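Local coordinates for protein separin (Saccharomyces cerevisiae, PDB 5U1T) that cleaves the kleisin subunit of cohesin, and also Slk19, as a caspase-like cysteine protease, setting off chromosome segregation at the onset of anaphase, at residues T701-Y706 with N744-L749; L749-G754 with I800-R805; T710-A713 with L718-I721; K671-S676 with L684-S689. All blocks are in the same frame, centred on the assembly; numbering follows the deposited sequence.

Followed from the N terminus, the chain first meets interaction 4, where K671-S676 and L684-S689 close a short loop between helices 659-672 and 680-689. Helix 700-714 then opens interaction 1 at T701-Y706. Before helix 729-752 answers from N744-L749, interaction 3 folds L718-I721 back on T710-A713, so the smaller loop sits wholly within the larger one. Interaction 2 follows in series: it starts at L749, which also serves interaction 1, and closes against I800-R805 on helix 782-805. None of the loops cross. Interactions 3 and 4 touch through L711, L718, L675, L684 and A687, and helix 729-752 carries the packing onward to interaction 2.

Interaction 1: T701-Y706 with N744-L749; sequences TAFQIY and NESAKL
E745 makes the first, loose approach to F703: its CB stands 4.4 Å from F703 CZ, at the far end of the ring. One residue on, S746 lies beside the same ring, its CB 4.0 Å and its OG 4.1 Å from F703 CE1, so that methylene and hydroxyl are about equally near. The hydroxyl also makes a hydrogen bond with D762 OD2, on helix 756-775.

The backbones that carry these residues belong to helices 700-714 and 729-752, consecutive in the chain and running nearly antiparallel, with an angle of 158° between their directions. They form an antiparallel pair of consecutive helices in the helical part of separase, and the axes are still 10.9 Å apart here. F703 bridges that wide gap because its CG is anti to the backbone N (chi1 176°), which extends the ring away from its own helix toward the other.

The last step of the walk, L749, brings the closest approach of the two segments. A single branch, CD1, sits by the root of the aromatic side chain, 3.5 Å from F703 CG and 3.6 Å from F703 CB, and the two side chains cross obliquely. W696 meets the F703 ring edge-to-face, F707 touches it with its plane turned by about 45°, and V693 packs on L749.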
loop_
_atom_site.group_PDB
_atom_site.type_symbol
_atom_site.label_atom_id
_atom_site.label_comp_id
_atom_site.label_asym_id
_atom_site.label_seq_id
_atom_site.Cartn_x
_atom_site.Cartn_y
_atom_site.Cartn_z
ATOM N N THR A 701 -0.182 -22.430 -7.500
ATOM C CA THR A 701 0.969 -23.258 -7.249
ATOM C C THR A 701 2.242 -22.547 -7.632
ATOM O O THR A 701 3.131 -22.395 -6.824
ATOM C CB THR A 701 0.875 -24.612 -7.972
ATOM O OG1 THR A 701 -0.480 -25.060 -7.994
ATOM C CG2 THR A 701 1.696 -25.627 -7.261
ATOM N N ALA A 702 2.324 -22.109 -8.871
ATOM C CA ALA A 702 3.505 -21.430 -9.341
ATOM C C ALA A 702 3.806 -20.204 -8.522
ATOM O O ALA A 702 4.941 -19.905 -8.223
ATOM C CB ALA A 702 3.333 -21.051 -10.786
ATOM N N PHE A 703 2.766 -19.494 -8.154
ATOM C CA PHE A 703 2.912 -18.308 -7.376
ATOM C C PHE A 703 3.542 -18.655 -6.058
ATOM O O PHE A 703 4.514 -18.070 -5.674
ATOM C CB PHE A 703 1.527 -17.735 -7.155
ATOM C CG PHE A 703 1.488 -16.536 -6.282
ATOM C CD1 PHE A 703 1.479 -16.657 -4.929
ATOM C CD2 PHE A 703 1.425 -15.293 -6.826
ATOM C CE1 PHE A 703 1.434 -15.557 -4.127
ATOM C CE2 PHE A 703 1.380 -14.188 -6.034
ATOM C CZ PHE A 703 1.382 -14.320 -4.682
ATOM N N GLN A 704 2.988 -19.627 -5.365
ATOM C CA GLN A 704 3.504 -20.014 -4.064
ATOM C C GLN A 704 4.930 -20.512 -4.163
ATOM O O GLN A 704 5.726 -20.275 -3.261
ATOM C CB GLN A 704 2.621 -21.086 -3.424
ATOM C CG GLN A 704 1.322 -20.568 -2.816
ATOM C CD GLN A 704 0.351 -21.705 -2.489
ATOM O OE1 GLN A 704 0.749 -22.872 -2.425
ATOM N NE2 GLN A 704 -0.925 -21.369 -2.299
ATOM N N ILE A 705 5.265 -21.203 -5.243
ATOM C CA ILE A 705 6.636 -21.673 -5.379
ATOM C C ILE A 705 7.576 -20.483 -5.460
ATOM O O ILE A 705 8.606 -20.440 -4.791
ATOM C CB ILE A 705 6.849 -22.547 -6.612
ATOM C CG1 ILE A 705 5.891 -23.748 -6.599
ATOM C CG2 ILE A 705 8.302 -22.994 -6.674
ATOM C CD1 ILE A 705 6.214 -24.828 -5.570
ATOM N N TYR A 706 7.189 -19.500 -6.261
ATOM C CA TYR A 706 8.052 -18.367 -6.505
ATOM C C TYR A 706 8.319 -17.527 -5.256
ATOM O O TYR A 706 9.482 -17.303 -4.883
ATOM C CB TYR A 706 7.478 -17.464 -7.587
ATOM C CG TYR A 706 8.468 -16.388 -7.901
ATOM C CD1 TYR A 706 9.702 -16.716 -8.447
ATOM C CD2 TYR A 706 8.214 -15.059 -7.591
ATOM C CE1 TYR A 706 10.632 -15.761 -8.714
ATOM C CE2 TYR A 706 9.147 -14.085 -7.859
ATOM C CZ TYR A 706 10.357 -14.442 -8.424
ATOM O OH TYR A 706 11.311 -13.483 -8.697
ATOM N N ASN A 744 -1.590 -10.281 0.493
ATOM C CA ASN A 744 -2.808 -9.718 -0.065
ATOM C C ASN A 744 -3.183 -10.366 -1.394
ATOM O O ASN A 744 -4.352 -10.657 -1.638
ATOM C CB ASN A 744 -2.662 -8.206 -0.253
ATOM C CG ASN A 744 -3.361 -7.412 0.827
ATOM O OD1 ASN A 744 -4.135 -7.955 1.614
ATOM N ND2 ASN A 744 -3.098 -6.113 0.870
ATOM N N GLU A 745 -2.197 -10.589 -2.256
ATOM C CA GLU A 745 -2.490 -11.192 -3.545
ATOM C C GLU A 745 -2.677 -12.687 -3.405
ATOM O O GLU A 745 -3.409 -13.309 -4.179
ATOM C CB GLU A 745 -1.397 -10.880 -4.553
ATOM C CG GLU A 745 -1.591 -9.516 -5.152
ATOM C CD GLU A 745 -2.509 -9.542 -6.346
ATOM O OE1 GLU A 745 -3.438 -8.716 -6.416
ATOM O OE2 GLU A 745 -2.286 -10.376 -7.232
ATOM N N SER A 746 -2.019 -13.256 -2.408
ATOM C CA SER A 746 -2.160 -14.666 -2.140
ATOM C C SER A 746 -3.586 -14.995 -1.683
ATOM O O SER A 746 -4.115 -16.071 -1.981
ATOM C CB SER A 746 -1.154 -15.115 -1.101
ATOM O OG SER A 746 -1.140 -16.524 -1.052
ATOM N N ALA A 747 -4.198 -14.058 -0.967
ATOM C CA ALA A 747 -5.604 -14.176 -0.620
ATOM C C ALA A 747 -6.464 -14.234 -1.892
ATOM O O ALA A 747 -7.344 -15.092 -2.010
ATOM C CB ALA A 747 -6.045 -13.017 0.272
ATOM N N LYS A 748 -6.196 -13.325 -2.833
ATOM C CA LYS A 748 -6.936 -13.223 -4.084
ATOM C C LYS A 748 -6.808 -14.513 -4.903
ATOM O O LYS A 748 -7.796 -15.018 -5.442
ATOM C CB LYS A 748 -6.441 -12.018 -4.889
ATOM C CG LYS A 748 -7.442 -11.414 -5.866
ATOM C CD LYS A 748 -6.799 -10.301 -6.702
ATOM C CE LYS A 748 -7.822 -9.581 -7.578
ATOM N NZ LYS A 748 -8.661 -8.651 -6.780
ATOM N N LEU A 749 -5.603 -15.063 -4.979
ATOM C CA LEU A 749 -5.397 -16.290 -5.737
ATOM C C LEU A 749 -6.129 -17.471 -5.126
ATOM O O LEU A 749 -6.840 -18.199 -5.830
ATOM C CB LEU A 749 -3.919 -16.633 -5.840
ATOM C CG LEU A 749 -3.207 -16.061 -7.051
ATOM C CD1 LEU A 749 -1.864 -16.676 -7.155
ATOM C CD2 LEU A 749 -3.988 -16.303 -8.316
#

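Interaction 2: L749-G754 with I800-R805; sequences LNIKAG and IKIHIR
I751 and R805 meet through side chains that both start with the next carbon trans to the amide nitrogen: CG1 in I751 (chi1 -162°) and CG in R805 (chi1 168°). The arginine then bends at chi3 (-103°), and that bend sets the guanidinium over the carbonyl of I751. The two side chains slide by each other in opposite directions, with I751 CD1 3.8 Å from R805 CD, so the aliphatic part of the arginine completes a small apolar patch.

I802 supplies the other half of that patch. Its CG2 branch lies 3.6 Å from I751 CD1, while its CG1 is 3.9 Å from I751 CG1, so each isoleucine uses two carbons against the other.

At the polar end, I751 O sits over the centre of one guanidinium face, 3.7 Å above the plane. The oxygen lies against the face and not in line with the N-H groups, so this is a contact and not a hydrogen bond. The same oxygen accepts a bond from G754 N at 3.2 Å, part of the Schellman motif that ends helix 729-752; G754, with positive phi, is its C-prime residue, and N755 N reaches N750 O. R805 NH2 is held by D1032 O.

Helix 756-775 follows this turn and packs on both partners, V756 against I751 and V760 against I802. Helices 809-825 and 829-845 flank helix 782-805 at I804, while N1036 bonds the R805 backbone.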
loop_
_atom_site.group_PDB
_atom_site.type_symbol
_atom_site.label_atom_id
_atom_site.label_comp_id
_atom_site.label_asym_id
_atom_site.label_seq_id
_atom_site.Cartn_x
_atom_site.Cartn_y
_atom_site.Cartn_z
ATOM N N LEU A 749 -5.603 -15.063 -4.979
ATOM C CA LEU A 749 -5.397 -16.290 -5.737
ATOM C C LEU A 749 -6.129 -17.471 -5.126
ATOM O O LEU A 749 -6.840 -18.199 -5.830
ATOM C CB LEU A 749 -3.919 -16.633 -5.840
ATOM C CG LEU A 749 -3.207 -16.061 -7.051
ATOM C CD1 LEU A 749 -1.864 -16.676 -7.155
ATOM C CD2 LEU A 749 -3.988 -16.303 -8.316
ATOM N N ASN A 750 -5.919 -17.672 -3.826
ATOM C CA ASN A 750 -6.563 -18.743 -3.078
ATOM C C ASN A 750 -8.083 -18.725 -3.228
ATOM O O ASN A 750 -8.703 -19.753 -3.503
ATOM C CB ASN A 750 -6.194 -18.646 -1.604
ATOM C CG ASN A 750 -5.008 -19.506 -1.245
ATOM O OD1 ASN A 750 -4.855 -20.618 -1.747
ATOM N ND2 ASN A 750 -4.157 -18.995 -0.364
ATOM N N ILE A 751 -8.674 -17.545 -3.065
ATOM C CA ILE A 751 -10.119 -17.421 -3.102
ATOM C C ILE A 751 -10.662 -17.575 -4.522
ATOM O O ILE A 751 -11.743 -18.143 -4.713
ATOM C CB ILE A 751 -10.596 -16.077 -2.501
ATOM C CG1 ILE A 751 -12.078 -16.165 -2.158
ATOM C CG2 ILE A 751 -10.314 -14.896 -3.424
ATOM C CD1 ILE A 751 -12.359 -17.124 -1.025
ATOM N N LYS A 752 -9.915 -17.110 -5.521
ATOM C CA LYS A 752 -10.327 -17.313 -6.910
ATOM C C LYS A 752 -10.232 -18.814 -7.228
ATOM O O LYS A 752 -10.854 -19.299 -8.170
ATOM C CB LYS A 752 -9.480 -16.452 -7.883
ATOM C CG LYS A 752 -9.877 -14.936 -7.885
ATOM C CD LYS A 752 -9.193 -14.086 -8.979
ATOM C CE LYS A 752 -9.829 -12.690 -9.103
ATOM N NZ LYS A 752 -9.142 -11.806 -10.099
ATOM N N ALA A 753 -9.493 -19.551 -6.403
ATOM C CA ALA A 753 -9.327 -20.988 -6.590
ATOM C C ALA A 753 -10.109 -21.816 -5.560
ATOM O O ALA A 753 -9.724 -22.947 -5.260
ATOM C CB ALA A 753 -7.852 -21.349 -6.528
ATOM N N GLY A 754 -11.189 -21.256 -5.010
ATOM C CA GLY A 754 -12.012 -21.966 -4.040
ATOM C C GLY A 754 -11.329 -22.400 -2.740
ATOM O O GLY A 754 -11.700 -23.439 -2.156
ATOM N N ILE A 800 -13.935 -8.726 3.030
ATOM C CA ILE A 800 -15.365 -8.573 2.817
ATOM C C ILE A 800 -15.821 -9.402 1.616
ATOM O O ILE A 800 -16.788 -10.134 1.712
ATOM C CB ILE A 800 -15.746 -7.097 2.637
ATOM C CG1 ILE A 800 -15.398 -6.315 3.919
ATOM C CG2 ILE A 800 -17.214 -6.975 2.302
ATOM C CD1 ILE A 800 -15.746 -4.821 3.914
ATOM N N LYS A 801 -15.113 -9.311 0.498
ATOM C CA LYS A 801 -15.426 -10.127 -0.653
ATOM C C LYS A 801 -15.395 -11.618 -0.295
ATOM O O LYS A 801 -16.249 -12.381 -0.752
ATOM C CB LYS A 801 -14.458 -9.830 -1.802
ATOM C CG LYS A 801 -14.798 -8.605 -2.668
ATOM C CD LYS A 801 -13.644 -8.338 -3.649
ATOM C CE LYS A 801 -14.097 -7.743 -4.992
ATOM N NZ LYS A 801 -13.021 -7.779 -6.061
ATOM N N ILE A 802 -14.447 -12.046 0.530
ATOM C CA ILE A 802 -14.336 -13.476 0.822
ATOM C C ILE A 802 -15.548 -13.945 1.635
ATOM O O ILE A 802 -16.057 -15.052 1.443
ATOM C CB ILE A 802 -13.037 -13.830 1.588
ATOM C CG1 ILE A 802 -11.792 -13.555 0.743
ATOM C CG2 ILE A 802 -13.017 -15.299 1.972
ATOM C CD1 ILE A 802 -10.491 -13.719 1.523
ATOM N N HIS A 803 -16.025 -13.077 2.517
ATOM C CA HIS A 803 -17.146 -13.397 3.370
ATOM C C HIS A 803 -18.507 -13.211 2.671
ATOM O O HIS A 803 -19.507 -13.790 3.097
ATOM C CB HIS A 803 -17.061 -12.568 4.651
ATOM C CG HIS A 803 -15.940 -12.985 5.557
ATOM N ND1 HIS A 803 -16.119 -13.850 6.614
ATOM C CD2 HIS A 803 -14.621 -12.676 5.549
ATOM C CE1 HIS A 803 -14.963 -14.045 7.227
ATOM N NE2 HIS A 803 -14.038 -13.345 6.598
ATOM N N ILE A 804 -18.542 -12.418 1.602
ATOM C CA ILE A 804 -19.725 -12.333 0.748
ATOM C C ILE A 804 -19.849 -13.631 -0.016
ATOM O O ILE A 804 -20.921 -14.221 -0.069
ATOM C CB ILE A 804 -19.657 -11.169 -0.238
ATOM C CG1 ILE A 804 -19.896 -9.861 0.496
ATOM C CG2 ILE A 804 -20.684 -11.321 -1.335
ATOM C CD1 ILE A 804 -19.370 -8.662 -0.238
ATOM N N ARG A 805 -18.738 -14.094 -0.575
ATOM C CA ARG A 805 -18.721 -15.357 -1.287
ATOM C C ARG A 805 -19.303 -16.513 -0.468
ATOM O O ARG A 805 -20.008 -17.346 -1.009
ATOM C CB ARG A 805 -17.302 -15.700 -1.719
ATOM C CG ARG A 805 -17.179 -17.116 -2.188
ATOM C CD ARG A 805 -15.790 -17.466 -2.562
ATOM N NE ARG A 805 -15.618 -17.476 -4.011
ATOM C CZ ARG A 805 -15.417 -18.578 -4.722
ATOM N NH1 ARG A 805 -15.252 -18.485 -6.039
ATOM N NH2 ARG A 805 -15.378 -19.772 -4.116
#

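Interaction 3: T710-A713 with L718-I721; sequences TLPA and LFDI
F719 lays one face of its ring against P712 and turns its edge to L711, two neighbours that it meets in quite different ways. P712 CG stands over the ring, 3.9 Å from the centroid and only 20° off the normal, which makes a CH-pi contact; the methylene is shifted toward the rim, with F719 CE1 and CZ nearest. The backbone takes part too, since P712 CA comes within 3.4 Å of F719 CE1. In the plane of the ring and at its edge lies L711 CG, 3.7 Å from F719 CZ. L711 and F719 cross at about a right angle, whereas P712 and F719 meet more obliquely.

In the fold, this is the point where the chain leaves helix 700-714 and folds back on its C-terminal end, before helix 729-752 begins. The helix is kinked here, where the nitrogen of P712 has no bond to the preceding turn, as expected of a proline, and the aromatic ring packs against that very turn.

Across this contact L718 meets L711 alone. Its CD1 touches L711 CD1 at 3.8 Å, the two leucines again roughly perpendicular. L711 reaches this spot with CG trans to its backbone nitrogen (chi1 -164°). Beyond the pair, A687 of helix 680-689 packs on both leucines, and N739 and I742 of helix 729-752 also pack on F719.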
loop_
_atom_site.group_PDB
_atom_site.type_symbol
_atom_site.label_atom_id
_atom_site.label_comp_id
_atom_site.label_asym_id
_atom_site.label_seq_id
_atom_site.Cartn_x
_atom_site.Cartn_y
_atom_site.Cartn_z
ATOM N N THR A 710 11.449 -20.076 -4.204
ATOM C CA THR A 710 12.460 -19.469 -5.086
ATOM C C THR A 710 12.998 -18.109 -4.595
ATOM O O THR A 710 14.201 -17.954 -4.323
ATOM C CB THR A 710 11.888 -19.282 -6.503
ATOM O OG1 THR A 710 11.249 -20.498 -6.914
ATOM C CG2 THR A 710 12.990 -18.919 -7.488
ATOM N N LEU A 711 12.102 -17.134 -4.487
ATOM C CA LEU A 711 12.477 -15.789 -4.064
ATOM C C LEU A 711 13.144 -15.713 -2.665
ATOM O O LEU A 711 14.139 -15.007 -2.500
ATOM C CB LEU A 711 11.248 -14.879 -4.116
ATOM C CG LEU A 711 11.521 -13.383 -4.084
ATOM C CD1 LEU A 711 12.773 -13.084 -4.892
ATOM C CD2 LEU A 711 10.330 -12.625 -4.636
ATOM N N PRO A 712 12.615 -16.430 -1.653
ATOM C CA PRO A 712 13.341 -16.434 -0.375
ATOM C C PRO A 712 14.712 -17.104 -0.431
ATOM O O PRO A 712 15.551 -16.804 0.422
ATOM C CB PRO A 712 12.414 -17.226 0.550
ATOM C CG PRO A 712 11.080 -17.119 -0.052
ATOM C CD PRO A 712 11.311 -17.107 -1.528
ATOM N N ALA A 713 14.939 -17.986 -1.403
ATOM C CA ALA A 713 16.207 -18.706 -1.506
ATOM C C ALA A 713 17.317 -17.830 -2.094
ATOM O O ALA A 713 18.511 -18.174 -2.045
ATOM C CB ALA A 713 16.030 -19.966 -2.341
ATOM N N LEU A 718 14.548 -10.067 1.800
ATOM C CA LEU A 718 13.255 -9.602 1.304
ATOM C C LEU A 718 12.171 -10.054 2.256
ATOM O O LEU A 718 11.040 -9.585 2.205
ATOM C CB LEU A 718 12.960 -10.131 -0.101
ATOM C CG LEU A 718 13.751 -9.578 -1.280
ATOM C CD1 LEU A 718 13.206 -10.127 -2.576
ATOM C CD2 LEU A 718 13.710 -8.062 -1.266
ATOM N N PHE A 719 12.539 -10.980 3.131
ATOM C CA PHE A 719 11.583 -11.615 4.019
ATOM C C PHE A 719 12.037 -11.528 5.467
ATOM O O PHE A 719 11.664 -12.363 6.289
ATOM C CB PHE A 719 11.385 -13.069 3.608
ATOM C CG PHE A 719 11.025 -13.239 2.156
ATOM C CD1 PHE A 719 12.015 -13.358 1.186
ATOM C CD2 PHE A 719 9.698 -13.268 1.757
ATOM C CE1 PHE A 719 11.685 -13.500 -0.149
ATOM C CE2 PHE A 719 9.367 -13.420 0.427
ATOM C CZ PHE A 719 10.363 -13.533 -0.527
ATOM N N ASP A 720 12.848 -10.518 5.774
ATOM C CA ASP A 720 13.307 -10.315 7.140
ATOM C C ASP A 720 12.426 -9.307 7.848
ATOM O O ASP A 720 12.837 -8.182 8.117
ATOM C CB ASP A 720 14.751 -9.849 7.167
ATOM C CG ASP A 720 15.319 -9.830 8.564
ATOM O OD1 ASP A 720 14.731 -10.495 9.453
ATOM O OD2 ASP A 720 16.352 -9.160 8.765
ATOM N N ILE A 721 11.209 -9.737 8.155
ATOM C CA ILE A 721 10.212 -8.857 8.740
ATOM C C ILE A 721 10.492 -8.584 10.213
ATOM O O ILE A 721 9.828 -7.750 10.832
ATOM C CB ILE A 721 8.798 -9.444 8.578
ATOM C CG1 ILE A 721 8.781 -10.923 8.954
ATOM C CG2 ILE A 721 8.336 -9.282 7.152
ATOM C CD1 ILE A 721 8.188 -11.205 10.308
#

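Interaction 4: K671-S676 with L684-S689; sequences KTMNLS and LLHASS
M673 and H686 form a sulfur-aromatic contact between the loop that follows helix 659-672 and the body of the next helix, 680-689, with L675 of the same loop as a third participant. The sulfur SD of M673 lies 4.0 Å from the centroid of the H686 imidazole, 43° off the ring normal, so it comes in obliquely, neither straight above the ring nor in its plane. Its nearest ring atom is H686 CD2, at 3.4 Å. The terminal methyl continues along the histidine toward its backbone, placing M673 CE 3.6 Å from H686 CB; the two side chains thus slide past each other in opposite directions.

Torsions explain the meeting. H686 has CG anti to the backbone N (chi1 179°), which extends the imidazole out from its helix toward the loop, and the methionine chain, bent at both chi2 and chi3, curls along that side chain.

L675 reaches a different part of the ring. Its CD2 methyl lies at the edge, close to the ring plane, 3.7 Å from H686 CD2, and the two side chains cross at roughly a right angle. Both loop residues therefore converge on one carbon of the imidazole. On the helix itself, S689 OG donates a 2.7 Å hydrogen bond to H686 O, a local tie one turn along.

Behind L675 lie L711 and M714 of helix 700-714. Folded back through its own side chains onto the helix it leads into, the loop makes a compact connection between consecutive helices in the all-helical region of separase.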
loop_
_atom_site.group_PDB
_atom_site.type_symbol
_atom_site.label_atom_id
_atom_site.label_comp_id
_atom_site.label_asym_id
_atom_site.label_seq_id
_atom_site.Cartn_x
_atom_site.Cartn_y
_atom_site.Cartn_z
ATOM N N LYS A 671 14.638 -12.206 -16.528
ATOM C CA LYS A 671 15.908 -12.684 -17.056
ATOM C C LYS A 671 16.975 -11.598 -16.985
ATOM O O LYS A 671 18.123 -11.871 -16.628
ATOM C CB LYS A 671 15.753 -13.177 -18.499
ATOM C CG LYS A 671 14.567 -14.130 -18.745
ATOM C CD LYS A 671 14.342 -15.126 -17.601
ATOM C CE LYS A 671 13.295 -16.171 -17.965
ATOM N NZ LYS A 671 13.841 -17.096 -19.009
ATOM N N THR A 672 16.586 -10.362 -17.293
ATOM C CA THR A 672 17.546 -9.274 -17.493
ATOM C C THR A 672 18.200 -8.697 -16.221
ATOM O O THR A 672 19.008 -7.767 -16.312
ATOM C CB THR A 672 16.886 -8.103 -18.249
ATOM O OG1 THR A 672 15.833 -7.553 -17.452
ATOM C CG2 THR A 672 16.322 -8.572 -19.587
ATOM N N MET A 673 17.864 -9.237 -15.048
ATOM C CA MET A 673 18.420 -8.722 -13.791
ATOM C C MET A 673 18.621 -9.802 -12.743
ATOM O O MET A 673 17.688 -10.543 -12.433
ATOM C CB MET A 673 17.517 -7.632 -13.218
ATOM C CG MET A 673 17.840 -7.223 -11.767
ATOM S SD MET A 673 16.687 -7.951 -10.565
ATOM C CE MET A 673 16.648 -6.649 -9.327
ATOM N N ASN A 674 19.831 -9.870 -12.187
ATOM C CA ASN A 674 20.133 -10.871 -11.173
ATOM C C ASN A 674 19.888 -10.285 -9.787
ATOM O O ASN A 674 20.074 -9.093 -9.568
ATOM C CB ASN A 674 21.566 -11.417 -11.337
ATOM C CG ASN A 674 22.615 -10.605 -10.596
ATOM O OD1 ASN A 674 22.524 -9.382 -10.495
ATOM N ND2 ASN A 674 23.641 -11.290 -10.088
ATOM N N LEU A 675 19.408 -11.130 -8.876
ATOM C CA LEU A 675 18.999 -10.699 -7.543
ATOM C C LEU A 675 20.140 -10.811 -6.553
ATOM O O LEU A 675 20.246 -10.009 -5.626
ATOM C CB LEU A 675 17.820 -11.526 -7.046
ATOM C CG LEU A 675 16.458 -11.344 -7.708
ATOM C CD1 LEU A 675 15.522 -12.420 -7.206
ATOM C CD2 LEU A 675 15.881 -9.971 -7.426
ATOM N N SER A 676 20.997 -11.804 -6.753
ATOM C CA SER A 676 22.075 -12.042 -5.812
ATOM C C SER A 676 22.959 -10.821 -5.654
ATOM O O SER A 676 23.588 -10.648 -4.613
ATOM C CB SER A 676 22.921 -13.234 -6.246
ATOM O OG SER A 676 22.142 -14.417 -6.279
ATOM N N LEU A 684 13.650 -5.137 -3.963
ATOM C CA LEU A 684 12.314 -4.862 -3.476
ATOM C C LEU A 684 11.470 -4.371 -4.637
ATOM O O LEU A 684 10.308 -4.760 -4.796
ATOM C CB LEU A 684 12.342 -3.837 -2.345
ATOM C CG LEU A 684 12.574 -4.363 -0.922
ATOM C CD1 LEU A 684 12.914 -3.214 0.026
ATOM C CD2 LEU A 684 11.369 -5.136 -0.404
ATOM N N LEU A 685 12.069 -3.531 -5.466
ATOM C CA LEU A 685 11.355 -2.958 -6.589
ATOM C C LEU A 685 10.972 -4.013 -7.618
ATOM O O LEU A 685 9.839 -4.066 -8.072
ATOM C CB LEU A 685 12.194 -1.880 -7.240
ATOM C CG LEU A 685 11.379 -0.887 -8.049
ATOM C CD1 LEU A 685 10.559 -0.074 -7.079
ATOM C CD2 LEU A 685 12.318 -0.012 -8.886
ATOM N N HIS A 686 11.928 -4.849 -7.979
ATOM C CA HIS A 686 11.684 -5.931 -8.908
ATOM C C HIS A 686 10.579 -6.874 -8.371
ATOM O O HIS A 686 9.619 -7.206 -9.082
ATOM C CB HIS A 686 13.005 -6.671 -9.164
ATOM C CG HIS A 686 12.890 -7.845 -10.090
ATOM N ND1 HIS A 686 12.039 -7.866 -11.175
ATOM C CD2 HIS A 686 13.536 -9.039 -10.098
ATOM C CE1 HIS A 686 12.157 -9.025 -11.803
ATOM N NE2 HIS A 686 13.062 -9.752 -11.174
ATOM N N ALA A 687 10.696 -7.272 -7.107
ATOM C CA ALA A 687 9.799 -8.270 -6.529
ATOM C C ALA A 687 8.383 -7.723 -6.378
ATOM O O ALA A 687 7.406 -8.416 -6.634
ATOM C CB ALA A 687 10.332 -8.756 -5.179
ATOM N N SER A 688 8.275 -6.471 -5.964
ATOM C CA SER A 688 6.972 -5.887 -5.738
ATOM C C SER A 688 6.126 -5.901 -7.016
ATOM O O SER A 688 4.918 -6.110 -6.962
ATOM C CB SER A 688 7.120 -4.462 -5.209
ATOM O OG SER A 688 5.958 -4.053 -4.513
ATOM N N SER A 689 6.764 -5.701 -8.160
ATOM C CA SER A 689 6.034 -5.587 -9.413
ATOM C C SER A 689 5.512 -6.933 -9.903
ATOM O O SER A 689 4.550 -6.992 -10.671
ATOM C CB SER A 689 6.918 -4.965 -10.493
ATOM O OG SER A 689 8.009 -5.813 -10.787
#